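Local structure of DUF2666 domain-containing protein (Pyrococcus furiosus, 3V68) at residues L93-L97 with E245-E249. The protein is of unknown function, belongs to the DUF2666 family and probably binds double-stranded DNA. Sequence-based numbering, arbitrary orientation.
Sequences LKKLL and EKYLE
Helix-to-helix packing joins the two DUF2666 repeats here: the start of helix 91-110, from the first, meets the end of the C-terminal helix 241-248, from the second, at the protein surface. Residues 93-97 are helical throughout, and 245-248 end the other helix; the backbones are closest at Leu93 and Tyr247, with CA atoms 6.1 Å apart. Leu93, whose N is hydrogen-bonded to Asp90, is an mt rotamer directed at the other helix, its CD1 4.0 Å from Tyr247 CE1. Lys94 points away and Lys95 is out of reach, so these long charged side chains stay off the apolar interface. Leu96, one turn on, is also mt; its CD1 lies 3.6 Å from Lys246 CG, so it packs on the aliphatic part of a lysine whose amine leads off the interface. Buried Leu97 (mt) completes the i, i+3, i+4 apolar ridge. Tyr247 (chi1 t) suits Leu93 and Leu97: its OH hydrogen-bonds Lys51, while its ring is approached obliquely by these two leucines, Leu97 CD1 lying 4.0 Å from Tyr247 CD1.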
loop_
_atom_site.group_PDB
_atom_site.type_symbol
_atom_site.label_atom_id
_atom_site.label_comp_id
_atom_site.label_asym_id
_atom_site.label_seq_id
_atom_site.Cartn_x
_atom_site.Cartn_y
_atom_site.Cartn_z
ATOM N N LEU A 93 -13.272 16.587 -3.478
ATOM C CA LEU A 93 -12.911 15.330 -4.135
ATOM C C LEU A 93 -11.460 15.336 -4.626
ATOM O O LEU A 93 -10.773 14.313 -4.561
ATOM C CB LEU A 93 -13.878 15.005 -5.281
ATOM C CG LEU A 93 -15.355 14.732 -4.963
ATOM C CD1 LEU A 93 -16.130 14.497 -6.249
ATOM C CD2 LEU A 93 -15.543 13.551 -4.010
ATOM N N LYS A 94 -10.998 16.489 -5.109
ATOM C CA LYS A 94 -9.610 16.630 -5.562
ATOM C C LYS A 94 -8.615 16.342 -4.433
ATOM O O LYS A 94 -7.612 15.650 -4.641
ATOM C CB LYS A 94 -9.368 18.022 -6.158
ATOM C CG LYS A 94 -8.000 18.181 -6.798
ATOM C CD LYS A 94 -7.833 19.549 -7.435
ATOM C CE LYS A 94 -6.481 19.666 -8.117
ATOM N NZ LYS A 94 -6.358 20.930 -8.898
ATOM N N LYS A 95 -8.909 16.856 -3.240
ATOM C CA LYS A 95 -8.072 16.626 -2.064
ATOM C C LYS A 95 -7.925 15.129 -1.777
ATOM O O LYS A 95 -6.824 14.657 -1.482
ATOM C CB LYS A 95 -8.634 17.365 -0.839
ATOM C CG LYS A 95 -7.698 17.380 0.369
ATOM C CD LYS A 95 -8.269 18.169 1.547
ATOM C CE LYS A 95 -7.305 18.135 2.735
ATOM N NZ LYS A 95 -7.863 18.766 3.971
ATOM N N LEU A 96 -9.034 14.396 -1.875
ATOM C CA LEU A 96 -9.034 12.947 -1.658
ATOM C C LEU A 96 -8.123 12.227 -2.648
ATOM O O LEU A 96 -7.350 11.339 -2.262
ATOM C CB LEU A 96 -10.454 12.388 -1.750
ATOM C CG LEU A 96 -11.460 12.814 -0.677
ATOM C CD1 LEU A 96 -12.837 12.325 -1.068
ATOM C CD2 LEU A 96 -11.065 12.294 0.703
ATOM N N LEU A 97 -8.205 12.631 -3.915
ATOM C CA LEU A 97 -7.420 12.004 -4.979
ATOM C C LEU A 97 -5.943 12.389 -4.931
ATOM O O LEU A 97 -5.078 11.561 -5.230
ATOM C CB LEU A 97 -8.020 12.306 -6.355
ATOM C CG LEU A 97 -9.398 11.696 -6.634
ATOM C CD1 LEU A 97 -10.030 12.347 -7.860
ATOM C CD2 LEU A 97 -9.315 10.180 -6.808
ATOM N N GLU A 245 -13.291 5.229 -1.848
ATOM C CA GLU A 245 -14.660 4.929 -1.434
ATOM C C GLU A 245 -15.499 6.205 -1.420
ATOM O O GLU A 245 -16.589 6.243 -1.996
ATOM C CB GLU A 245 -14.645 4.283 -0.042
ATOM C CG GLU A 245 -15.967 3.673 0.428
ATOM C CD GLU A 245 -15.859 3.054 1.818
ATOM O OE1 GLU A 245 -14.747 2.623 2.209
ATOM O OE2 GLU A 245 -16.891 2.995 2.521
ATOM N N LYS A 246 -14.969 7.249 -0.782
ATOM C CA LYS A 246 -15.666 8.535 -0.672
ATOM C C LYS A 246 -15.844 9.218 -2.029
ATOM O O LYS A 246 -16.882 9.839 -2.276
ATOM C CB LYS A 246 -14.960 9.462 0.328
ATOM C CG LYS A 246 -15.683 10.790 0.615
ATOM C CD LYS A 246 -17.043 10.589 1.276
ATOM C CE LYS A 246 -17.838 11.887 1.289
ATOM N NZ LYS A 246 -19.182 11.716 1.911
ATOM N N TYR A 247 -14.846 9.101 -2.906
ATOM C CA TYR A 247 -14.985 9.634 -4.260
ATOM C C TYR A 247 -16.116 8.938 -5.020
ATOM O O TYR A 247 -16.940 9.598 -5.655
ATOM C CB TYR A 247 -13.681 9.559 -5.077
ATOM C CG TYR A 247 -13.912 10.002 -6.509
ATOM C CD1 TYR A 247 -13.791 11.344 -6.875
ATOM C CD2 TYR A 247 -14.318 9.089 -7.481
ATOM C CE1 TYR A 247 -14.039 11.753 -8.182
ATOM C CE2 TYR A 247 -14.570 9.487 -8.784
ATOM C CZ TYR A 247 -14.432 10.818 -9.130
ATOM O OH TYR A 247 -14.685 11.208 -10.427
ATOM N N LEU A 248 -16.141 7.606 -4.955
ATOM C CA LEU A 248 -17.105 6.803 -5.714
ATOM C C LEU A 248 -18.545 6.944 -5.215
ATOM O O LEU A 248 -19.486 6.675 -5.963
ATOM C CB LEU A 248 -16.682 5.328 -5.752
ATOM C CG LEU A 248 -15.419 5.015 -6.566
ATOM C CD1 LEU A 248 -14.907 3.614 -6.269
ATOM C CD2 LEU A 248 -15.644 5.203 -8.061
ATOM N N GLU A 249 -18.712 7.370 -3.964
ATOM C CA GLU A 249 -20.044 7.635 -3.413
ATOM C C GLU A 249 -20.729 8.770 -4.170
ATOM O O GLU A 249 -20.087 9.761 -4.530
ATOM C CB GLU A 249 -19.963 7.987 -1.928
ATOM C CG GLU A 249 -19.709 6.809 -1.011
ATOM C CD GLU A 249 -19.620 7.222 0.445
ATOM O OE1 GLU A 249 -20.626 7.728 0.988
ATOM O OE2 GLU A 249 -18.546 7.034 1.053
#